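Local coordinates for Sfrice_029225 (Spodoptera frugiperda, PDB 6I50), which probably acts as a trimeric cytokine of the tumour necrosis factor family, engaging TNF-type receptors on target cells, at residues A[69-75]-A[154-160]; A[87-93]-A[132-138]; A[127-131]-A[163-167]. All coordinates share one frame; numbering follows the deposited sequence.

Contact 1: residues A[69-75]-A[154-160]; sequences VYLVYVQ and FIGLVKL
Y73 and F154 share a first torsion that holds CG between the backbone N and the carbonyl carbon (chi1 57° and 45°), and this swings each ring across the neighbouring strand. The Y73 ring thereby lies flat over G156, whose CA sits 3.8 Å from the centroid of that ring, 24° off its normal. F154 leans toward strand 69-75 in its turn and takes Q75 CB over one face of its ring, 3.8 Å from the centroid, while its CD1 meets the edge of the Y73 ring, 3.8 Å from Y73 CE1, the two side chains crossing at about a right angle. The glycine, two rings and glutamine thus form one continuous layer. Its polar ends reach further: Y73 OH bonds to H7 and to the backbone N of A126 of the second subunit, and Q75 OE1 to S123 of that subunit. On the opposite face, Y70 receives K159 CB over its ring, and V74 CG2 touches I155 CG1 at 3.8 Å, branch beside branch. L157 CD2 also reaches Y70 CD2, at 3.9 Å.

Between the two layers runs a regular antiparallel ladder, in which Y73 N donates to G156 O at 2.9 Å and L160 N to V69 O at 2.8 Å. L71 meets its counterparts of both other subunits. Such pairing of strands 68-80 and 144-161, with aromatic residues on the face turned to the neighbouring subunits, is characteristic of the TNF jelly-roll sandwich and its trimer core.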
loop_
_atom_site.group_PDB
_atom_site.type_symbol
_atom_site.label_atom_id
_atom_site.label_comp_id
_atom_site.label_asym_id
_atom_site.label_seq_id
_atom_site.Cartn_x
_atom_site.Cartn_y
_atom_site.Cartn_z
ATOM N N VAL A 69 -12.167 -8.130 10.940
ATOM C CA VAL A 69 -11.230 -7.091 10.523
ATOM C C VAL A 69 -10.471 -7.615 9.316
ATOM O O VAL A 69 -9.856 -8.685 9.379
ATOM C CB VAL A 69 -10.272 -6.700 11.659
ATOM C CG1 VAL A 69 -9.230 -5.705 11.160
ATOM C CG2 VAL A 69 -11.055 -6.104 12.811
ATOM N N TYR A 70 -10.542 -6.870 8.214
ATOM C CA TYR A 70 -9.927 -7.232 6.947
ATOM C C TYR A 70 -8.854 -6.222 6.581
ATOM O O TYR A 70 -9.020 -5.023 6.800
ATOM C CB TYR A 70 -10.932 -7.221 5.787
ATOM C CG TYR A 70 -11.957 -8.320 5.761
ATOM C CD1 TYR A 70 -12.998 -8.352 6.681
ATOM C CD2 TYR A 70 -11.909 -9.303 4.789
ATOM C CE1 TYR A 70 -13.955 -9.338 6.640
ATOM C CE2 TYR A 70 -12.856 -10.296 4.737
ATOM C CZ TYR A 70 -13.875 -10.318 5.664
ATOM O OH TYR A 70 -14.814 -11.316 5.600
ATOM N N LEU A 71 -7.783 -6.706 5.960
ATOM C CA LEU A 71 -6.918 -5.829 5.190
ATOM C C LEU A 71 -7.568 -5.641 3.826
ATOM O O LEU A 71 -7.792 -6.616 3.106
ATOM C CB LEU A 71 -5.518 -6.423 5.051
ATOM C CG LEU A 71 -4.543 -5.660 4.141
ATOM C CD1 LEU A 71 -4.135 -4.334 4.780
ATOM C CD2 LEU A 71 -3.314 -6.515 3.848
ATOM N N VAL A 72 -7.913 -4.404 3.491
ATOM C CA VAL A 72 -8.569 -4.074 2.228
ATOM C C VAL A 72 -7.620 -3.176 1.450
ATOM O O VAL A 72 -7.062 -2.233 2.017
ATOM C CB VAL A 72 -9.920 -3.369 2.456
ATOM C CG1 VAL A 72 -10.586 -3.041 1.127
ATOM C CG2 VAL A 72 -10.840 -4.236 3.319
ATOM N N TYR A 73 -7.427 -3.462 0.166
ATOM C CA TYR A 73 -6.553 -2.625 -0.647
ATOM C C TYR A 73 -7.204 -2.382 -2.003
ATOM O O TYR A 73 -7.942 -3.228 -2.520
ATOM C CB TYR A 73 -5.153 -3.250 -0.808
ATOM C CG TYR A 73 -5.162 -4.636 -1.412
ATOM C CD1 TYR A 73 -5.190 -4.808 -2.796
ATOM C CD2 TYR A 73 -5.146 -5.770 -0.603
ATOM C CE1 TYR A 73 -5.219 -6.075 -3.356
ATOM C CE2 TYR A 73 -5.164 -7.046 -1.158
ATOM C CZ TYR A 73 -5.200 -7.187 -2.535
ATOM O OH TYR A 73 -5.224 -8.445 -3.085
ATOM N N VAL A 74 -6.946 -1.202 -2.557
ATOM C CA VAL A 74 -7.532 -0.773 -3.822
ATOM C C VAL A 74 -6.476 -0.023 -4.617
ATOM O O VAL A 74 -5.745 0.808 -4.065
ATOM C CB VAL A 74 -8.763 0.132 -3.602
ATOM C CG1 VAL A 74 -9.261 0.701 -4.925
ATOM C CG2 VAL A 74 -9.880 -0.613 -2.874
ATOM N N GLN A 75 -6.410 -0.294 -5.919
ATOM C CA GLN A 75 -5.629 0.529 -6.837
ATOM C C GLN A 75 -6.455 0.826 -8.079
ATOM O O GLN A 75 -6.988 -0.093 -8.711
ATOM C CB GLN A 75 -4.323 -0.150 -7.246
ATOM C CG GLN A 75 -3.513 0.680 -8.239
ATOM C CD GLN A 75 -2.080 0.210 -8.337
ATOM O OE1 GLN A 75 -1.331 0.270 -7.360
ATOM N NE2 GLN A 75 -1.682 -0.254 -9.524
ATOM N N PHE A 154 -7.267 -2.894 -9.331
ATOM C CA PHE A 154 -7.726 -4.070 -8.597
ATOM C C PHE A 154 -8.287 -3.662 -7.240
ATOM O O PHE A 154 -8.076 -2.544 -6.763
ATOM C CB PHE A 154 -6.591 -5.085 -8.413
ATOM C CG PHE A 154 -5.285 -4.469 -7.970
ATOM C CD1 PHE A 154 -5.054 -4.180 -6.633
ATOM C CD2 PHE A 154 -4.284 -4.197 -8.891
ATOM C CE1 PHE A 154 -3.858 -3.616 -6.226
ATOM C CE2 PHE A 154 -3.084 -3.636 -8.489
ATOM C CZ PHE A 154 -2.867 -3.353 -7.150
ATOM N N ILE A 155 -8.991 -4.606 -6.615
ATOM C CA ILE A 155 -9.475 -4.475 -5.242
ATOM C C ILE A 155 -9.410 -5.854 -4.600
ATOM O O ILE A 155 -9.809 -6.852 -5.208
ATOM C CB ILE A 155 -10.906 -3.895 -5.168
ATOM C CG1 ILE A 155 -11.440 -3.948 -3.731
ATOM C CG2 ILE A 155 -11.863 -4.626 -6.112
ATOM C CD1 ILE A 155 -12.736 -3.179 -3.529
ATOM N N GLY A 156 -8.842 -5.923 -3.401
ATOM C CA GLY A 156 -8.679 -7.192 -2.726
ATOM C C GLY A 156 -8.863 -7.021 -1.235
ATOM O O GLY A 156 -8.801 -5.910 -0.698
ATOM N N LEU A 157 -9.120 -8.143 -0.570
ATOM C CA LEU A 157 -9.302 -8.113 0.869
ATOM C C LEU A 157 -8.956 -9.469 1.452
ATOM O O LEU A 157 -9.184 -10.512 0.831
ATOM C CB LEU A 157 -10.727 -7.724 1.300
ATOM C CG LEU A 157 -12.010 -7.731 0.461
ATOM C CD1 LEU A 157 -12.116 -8.878 -0.527
ATOM C CD2 LEU A 157 -13.201 -7.747 1.411
ATOM N N VAL A 158 -8.418 -9.429 2.669
ATOM C CA VAL A 158 -7.982 -10.609 3.399
ATOM C C VAL A 158 -8.495 -10.469 4.821
ATOM O O VAL A 158 -8.148 -9.505 5.513
ATOM C CB VAL A 158 -6.449 -10.759 3.396
ATOM C CG1 VAL A 158 -6.039 -12.011 4.168
ATOM C CG2 VAL A 158 -5.889 -10.783 1.973
ATOM N N LYS A 159 -9.295 -11.429 5.273
ATOM C CA LYS A 159 -9.722 -11.388 6.665
ATOM C C LYS A 159 -8.544 -11.704 7.578
ATOM O O LYS A 159 -7.847 -12.707 7.392
ATOM C CB LYS A 159 -10.866 -12.363 6.916
ATOM C CG LYS A 159 -11.463 -12.208 8.307
ATOM C CD LYS A 159 -12.557 -13.218 8.560
ATOM C CE LYS A 159 -12.965 -13.191 10.018
ATOM N NZ LYS A 159 -13.046 -14.558 10.579
ATOM N N LEU A 160 -8.329 -10.838 8.571
ATOM C CA LEU A 160 -7.218 -10.955 9.507
ATOM C C LEU A 160 -7.624 -11.513 10.858
ATOM O O LEU A 160 -6.822 -12.209 11.492
ATOM C CB LEU A 160 -6.565 -9.589 9.734
ATOM C CG LEU A 160 -6.061 -8.863 8.493
ATOM C CD1 LEU A 160 -5.451 -7.531 8.918
ATOM C CD2 LEU A 160 -5.052 -9.719 7.761
#

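Contact 2: residues A[87-93]-A[132-138]; sequences WVLHRTN and GDRLAVR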
loop_
_atom_site.group_PDB
_atom_site.type_symbol
_atom_site.label_atom_id
_atom_site.label_comp_id
_atom_site.label_asym_id
_atom_site.label_seq_id
_atom_site.Cartn_x
_atom_site.Cartn_y
_atom_site.Cartn_z
ATOM N N TRP A 87 -10.442 8.483 -5.816
ATOM C CA TRP A 87 -11.496 7.496 -5.620
ATOM C C TRP A 87 -11.848 7.377 -4.143
ATOM O O TRP A 87 -11.069 7.746 -3.253
ATOM C CB TRP A 87 -11.115 6.112 -6.189
ATOM C CG TRP A 87 -9.860 5.472 -5.649
ATOM C CD1 TRP A 87 -8.659 5.367 -6.289
ATOM C CD2 TRP A 87 -9.707 4.795 -4.393
ATOM N NE1 TRP A 87 -7.758 4.679 -5.504
ATOM C CE2 TRP A 87 -8.375 4.320 -4.333
ATOM C CE3 TRP A 87 -10.560 4.552 -3.312
ATOM C CZ2 TRP A 87 -7.879 3.626 -3.231
ATOM C CZ3 TRP A 87 -10.064 3.863 -2.217
ATOM C CH2 TRP A 87 -8.734 3.411 -2.183
ATOM N N VAL A 88 -13.052 6.854 -3.900
ATOM C CA VAL A 88 -13.545 6.558 -2.559
ATOM C C VAL A 88 -14.048 5.122 -2.532
ATOM O O VAL A 88 -14.596 4.622 -3.520
ATOM C CB VAL A 88 -14.662 7.527 -2.114
ATOM C CG1 VAL A 88 -14.065 8.878 -1.732
ATOM C CG2 VAL A 88 -15.699 7.683 -3.206
ATOM N N LEU A 89 -13.849 4.458 -1.396
ATOM C CA LEU A 89 -14.366 3.119 -1.166
ATOM C C LEU A 89 -15.660 3.252 -0.370
ATOM O O LEU A 89 -15.636 3.728 0.764
ATOM C CB LEU A 89 -13.338 2.280 -0.403
ATOM C CG LEU A 89 -13.792 0.861 -0.064
ATOM C CD1 LEU A 89 -13.977 0.045 -1.335
ATOM C CD2 LEU A 89 -12.812 0.170 0.873
ATOM N N HIS A 90 -16.782 2.849 -0.968
ATOM C CA HIS A 90 -18.098 2.999 -0.355
ATOM C C HIS A 90 -18.581 1.676 0.220
ATOM O O HIS A 90 -18.571 0.653 -0.469
ATOM C CB HIS A 90 -19.116 3.507 -1.375
ATOM C CG HIS A 90 -18.985 4.965 -1.673
ATOM N ND1 HIS A 90 -19.316 5.508 -2.897
ATOM C CD2 HIS A 90 -18.564 5.998 -0.904
ATOM C CE1 HIS A 90 -19.105 6.812 -2.867
ATOM N NE2 HIS A 90 -18.648 7.134 -1.670
ATOM N N ARG A 91 -19.036 1.709 1.468
ATOM C CA ARG A 91 -19.609 0.549 2.133
ATOM C C ARG A 91 -21.113 0.738 2.283
ATOM O O ARG A 91 -21.575 1.780 2.770
ATOM C CB ARG A 91 -18.969 0.328 3.506
ATOM C CG ARG A 91 -19.316 -1.024 4.121
ATOM C CD ARG A 91 -20.203 -0.877 5.337
ATOM N NE ARG A 91 -19.605 -0.016 6.349
ATOM C CZ ARG A 91 -18.688 -0.412 7.228
ATOM N NH1 ARG A 91 -18.203 0.450 8.115
ATOM N NH2 ARG A 91 -18.249 -1.665 7.222
ATOM N N THR A 92 -21.876 -0.260 1.847
ATOM C CA THR A 92 -23.317 -0.272 2.009
ATOM C C THR A 92 -23.715 -1.575 2.686
ATOM O O THR A 92 -22.970 -2.556 2.683
ATOM C CB THR A 92 -24.052 -0.130 0.665
ATOM O OG1 THR A 92 -23.567 -1.119 -0.254
ATOM C CG2 THR A 92 -23.839 1.264 0.071
ATOM N N ASN A 93 -24.907 -1.573 3.269
ATOM C CA ASN A 93 -25.412 -2.730 3.990
ATOM C C ASN A 93 -26.890 -2.492 4.224
ATOM O O ASN A 93 -27.331 -1.344 4.314
ATOM C CB ASN A 93 -24.664 -2.929 5.322
ATOM C CG ASN A 93 -25.044 -4.219 6.032
ATOM O OD1 ASN A 93 -26.171 -4.375 6.482
ATOM N ND2 ASN A 93 -24.087 -5.141 6.159
ATOM N N GLY A 132 -22.637 -9.274 4.886
ATOM C CA GLY A 132 -23.673 -8.524 4.208
ATOM C C GLY A 132 -23.243 -7.172 3.675
ATOM O O GLY A 132 -24.002 -6.550 2.922
ATOM N N ASP A 133 -22.059 -6.690 4.046
ATOM C CA ASP A 133 -21.557 -5.446 3.475
ATOM C C ASP A 133 -21.307 -5.608 1.984
ATOM O O ASP A 133 -20.891 -6.672 1.519
ATOM C CB ASP A 133 -20.249 -5.025 4.141
ATOM C CG ASP A 133 -20.445 -4.390 5.503
ATOM O OD1 ASP A 133 -21.600 -4.226 5.950
ATOM O OD2 ASP A 133 -19.417 -4.046 6.130
ATOM N N ARG A 134 -21.552 -4.535 1.236
ATOM C CA ARG A 134 -21.086 -4.401 -0.135
ATOM C C ARG A 134 -20.064 -3.274 -0.192
ATOM O O ARG A 134 -20.225 -2.241 0.474
ATOM C CB ARG A 134 -22.240 -4.116 -1.101
ATOM C CG ARG A 134 -22.887 -5.366 -1.683
ATOM C CD ARG A 134 -23.586 -6.203 -0.625
ATOM N NE ARG A 134 -24.510 -7.157 -1.224
ATOM C CZ ARG A 134 -25.358 -7.917 -0.540
ATOM N NH1 ARG A 134 -25.399 -7.847 0.784
ATOM N NH2 ARG A 134 -26.171 -8.755 -1.180
ATOM N N LEU A 135 -19.005 -3.487 -0.972
ATOM C CA LEU A 135 -17.964 -2.490 -1.178
ATOM C C LEU A 135 -17.908 -2.134 -2.652
ATOM O O LEU A 135 -17.861 -3.026 -3.501
ATOM C CB LEU A 135 -16.596 -2.998 -0.726
ATOM C CG LEU A 135 -16.485 -3.421 0.739
ATOM C CD1 LEU A 135 -15.097 -3.998 1.004
ATOM C CD2 LEU A 135 -16.765 -2.253 1.668
ATOM N N ALA A 136 -17.897 -0.838 -2.948
ATOM C CA ALA A 136 -17.726 -0.348 -4.308
ATOM C C ALA A 136 -16.695 0.768 -4.310
ATOM O O ALA A 136 -16.555 1.500 -3.328
ATOM C CB ALA A 136 -19.041 0.177 -4.896
ATOM N N VAL A 137 -15.979 0.895 -5.421
ATOM C CA VAL A 137 -15.046 1.995 -5.632
ATOM C C VAL A 137 -15.687 2.966 -6.610
ATOM O O VAL A 137 -16.081 2.573 -7.715
ATOM C CB VAL A 137 -13.692 1.502 -6.166
ATOM C CG1 VAL A 137 -12.687 2.645 -6.172
ATOM C CG2 VAL A 137 -13.167 0.345 -5.334
ATOM N N ARG A 138 -15.788 4.234 -6.217
ATOM C CA ARG A 138 -16.274 5.285 -7.100
ATOM C C ARG A 138 -15.217 6.372 -7.216
ATOM O O ARG A 138 -14.455 6.615 -6.281
ATOM C CB ARG A 138 -17.581 5.910 -6.587
ATOM C CG ARG A 138 -18.799 5.019 -6.734
ATOM C CD ARG A 138 -20.080 5.741 -6.327
ATOM N NE ARG A 138 -21.240 4.885 -6.558
ATOM C CZ ARG A 138 -21.634 3.921 -5.726
ATOM N NH1 ARG A 138 -20.978 3.714 -4.594
ATOM N NH2 ARG A 138 -22.690 3.172 -6.017
#
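W87 CB rests against V137 CG1, 3.8 Å away, opening an antiparallel pairing in the second sheet of the TNF jelly roll, the one that packs over the trimer-forming sheet. The tryptophan ring then leads off into the sandwich, where NE1 bonds to the backbone O of C121. V88 follows with a reciprocal pair of backbone bonds to R138. L89 turns inward, its CD1 lying 4.1 Å from both L135 CB and V137 CG2, in an apolar patch turned to the other sheet, L89 packing on V72 and V137 on V74.

H90 points to the other face. R138, extended from CG to NE, crosses it at about a right angle, and R138 NH1 donates to H90 ND1 at 3.0 Å; the donor lies close to the imidazole plane, though the bond is bent (145°). This is consistent with an unprotonated ND1. R138 NE has its own partner, the backbone O of D34.

R91 returns to the inner face, its chain bent at chi2 and chi3 to lay CG 3.7 Å from L135 CD2. R91 NH2 forms a salt bridge to D133 OD2 at 2.9 Å, from the syn side but 35° out of the carboxylate plane; OD2 also takes the backbone N of K130. R91 NH1 pairs with E100, so the arginine is shared between two acids. T92 and R134 exchange backbone bonds, with T92 OG1 close to R134 CB. Last, N93 ND2 reaches D133 OD1 on its anti side at 2.7 Å, the amide standing almost perpendicular to the carboxylate.

Contact 3: residues A[127-131]-A[163-167]; sequences LFLKA and AEDPT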
loop_
_atom_site.group_PDB
_atom_site.type_symbol
_atom_site.label_atom_id
_atom_site.label_comp_id
_atom_site.label_asym_id
_atom_site.label_seq_id
_atom_site.Cartn_x
_atom_site.Cartn_y
_atom_site.Cartn_z
ATOM N N LEU A 127 -9.723 -2.749 8.108
ATOM C CA LEU A 127 -11.071 -2.203 8.217
ATOM C C LEU A 127 -12.015 -3.238 8.811
ATOM O O LEU A 127 -11.917 -4.429 8.506
ATOM C CB LEU A 127 -11.594 -1.776 6.839
ATOM C CG LEU A 127 -10.823 -0.667 6.120
ATOM C CD1 LEU A 127 -11.292 -0.569 4.671
ATOM C CD2 LEU A 127 -10.979 0.663 6.852
ATOM N N PHE A 128 -12.929 -2.791 9.667
ATOM C CA PHE A 128 -13.962 -3.686 10.158
ATOM C C PHE A 128 -15.064 -3.784 9.114
ATOM O O PHE A 128 -15.616 -2.767 8.688
ATOM C CB PHE A 128 -14.540 -3.201 11.485
ATOM C CG PHE A 128 -15.723 -3.999 11.931
ATOM C CD1 PHE A 128 -15.550 -5.215 12.582
ATOM C CD2 PHE A 128 -17.013 -3.566 11.651
ATOM C CE1 PHE A 128 -16.642 -5.970 12.965
ATOM C CE2 PHE A 128 -18.106 -4.314 12.039
ATOM C CZ PHE A 128 -17.922 -5.515 12.693
ATOM N N LEU A 129 -15.388 -5.011 8.711
ATOM C CA LEU A 129 -16.448 -5.260 7.742
ATOM C C LEU A 129 -17.428 -6.271 8.315
ATOM O O LEU A 129 -17.027 -7.207 9.016
ATOM C CB LEU A 129 -15.885 -5.784 6.418
ATOM C CG LEU A 129 -14.818 -4.905 5.755
ATOM C CD1 LEU A 129 -14.235 -5.598 4.538
ATOM C CD2 LEU A 129 -15.396 -3.554 5.367
ATOM N N LYS A 130 -18.712 -6.077 8.021
ATOM C CA LYS A 130 -19.761 -6.984 8.467
ATOM C C LYS A 130 -20.199 -7.906 7.336
ATOM O O LYS A 130 -20.231 -7.513 6.167
ATOM C CB LYS A 130 -20.989 -6.216 8.966
ATOM C CG LYS A 130 -20.754 -5.354 10.178
ATOM C CD LYS A 130 -22.071 -4.922 10.809
ATOM C CE LYS A 130 -22.797 -6.101 11.429
ATOM N NZ LYS A 130 -23.726 -5.655 12.505
ATOM N N ALA A 131 -20.564 -9.136 7.700
ATOM C CA ALA A 131 -21.298 -9.988 6.778
ATOM C C ALA A 131 -22.478 -9.210 6.208
ATOM O O ALA A 131 -23.204 -8.531 6.942
ATOM C CB ALA A 131 -21.779 -11.259 7.488
ATOM N N ALA A 163 -14.099 -10.457 14.826
ATOM C CA ALA A 163 -14.400 -9.264 15.603
ATOM C C ALA A 163 -15.908 -9.120 15.733
ATOM O O ALA A 163 -16.641 -9.349 14.768
ATOM C CB ALA A 163 -13.804 -8.007 14.956
ATOM N N GLU A 164 -16.359 -8.742 16.925
ATOM C CA GLU A 164 -17.734 -8.315 17.111
ATOM C C GLU A 164 -17.911 -6.898 16.570
ATOM O O GLU A 164 -16.947 -6.144 16.417
ATOM C CB GLU A 164 -18.107 -8.362 18.590
ATOM C CG GLU A 164 -17.704 -9.647 19.282
ATOM C CD GLU A 164 -18.879 -10.576 19.496
ATOM O OE1 GLU A 164 -20.022 -10.078 19.598
ATOM O OE2 GLU A 164 -18.663 -11.804 19.562
ATOM N N ASP A 165 -19.157 -6.542 16.273
ATOM C CA ASP A 165 -19.462 -5.177 15.848
ATOM C C ASP A 165 -18.973 -4.186 16.898
ATOM O O ASP A 165 -19.446 -4.225 18.042
ATOM C CB ASP A 165 -20.963 -5.008 15.621
ATOM C CG ASP A 165 -21.299 -3.759 14.818
ATOM O OD1 ASP A 165 -20.600 -2.730 14.963
ATOM O OD2 ASP A 165 -22.267 -3.808 14.033
ATOM N N PRO A 166 -18.037 -3.292 16.568
ATOM C CA PRO A 166 -17.476 -2.381 17.574
ATOM C C PRO A 166 -18.276 -1.110 17.805
ATOM O O PRO A 166 -17.912 -0.331 18.692
ATOM C CB PRO A 166 -16.106 -2.043 16.976
ATOM C CG PRO A 166 -16.349 -2.053 15.511
ATOM C CD PRO A 166 -17.384 -3.131 15.257
ATOM N N THR A 167 -19.326 -0.871 17.029
ATOM C CA THR A 167 -20.166 0.302 17.190
ATOM C C THR A 167 -21.572 -0.135 17.564
ATOM O O THR A 167 -22.011 -1.240 17.231
ATOM C CB THR A 167 -20.215 1.146 15.911
ATOM O OG1 THR A 167 -20.862 0.402 14.871
ATOM C CG2 THR A 167 -18.804 1.534 15.464
#
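K130 NZ and D165 OD2 form a salt bridge of 2.8 Å, the ammonium meeting the anti side of the carboxylate, 17° out of its plane. K130 bends at chi3 to turn its amine toward the acid, and its CD lies 3.4 Å from the same D165 OD2. The other oxygen of D165 is engaged within its own loop: OD1 accepts from T167 N at 3.1 Å, closing an Asx turn round P166. With one oxygen given to the lysine and the other to the turn, the carboxylate is restrained in its rotation.

Fold and surface meet here, since F128 lies near the end of strand 117-129 of the TNF jelly roll while residues 163-167 belong to the C-terminal tail, which leaves strand 144-161 and passes the end of strand 117-129. Packing centres on the F128 ring. CG stands anti to the backbone N (chi1 173°), which sends the phenyl out toward the tail, and P166 CD comes down over the middle of one face, 3.4 Å from the ring centroid and only 8° off its normal, a CH-pi contact. A163 is at the periphery, its O near the ring plane at the edge and its CB 4.0 Å from F128 CE1. D165 CA approaches F128 CZ at 3.5 Å. Beyond these, W45 of the third subunit packs on F128, and A48 of that subunit on P166.

How the contacts relate
Contacts 1 and 2 each pair strands within one layer of the sandwich, while contact 3 lays the C-terminal tail on its end. Contact 1 belongs to the sheet facing the other subunits, contact 2 to the one behind; their centres lie about 12 Å apart, and the core between them closes where V74 CB meets W87 CH2 at 3.6 Å. Contact 3 sits about 14 Å from contact 1 and 15 Å from contact 2, centre to centre. Strand 117-129 joins it to contact 1 through a probable hydrogen bond from L127 N to Y70 O, 2.7 Å, and R91 NH2 of contact 2 probably hydrogen-bonds F128 O, 3.2 Å. Contacts 1 and 3 both touch the third subunit.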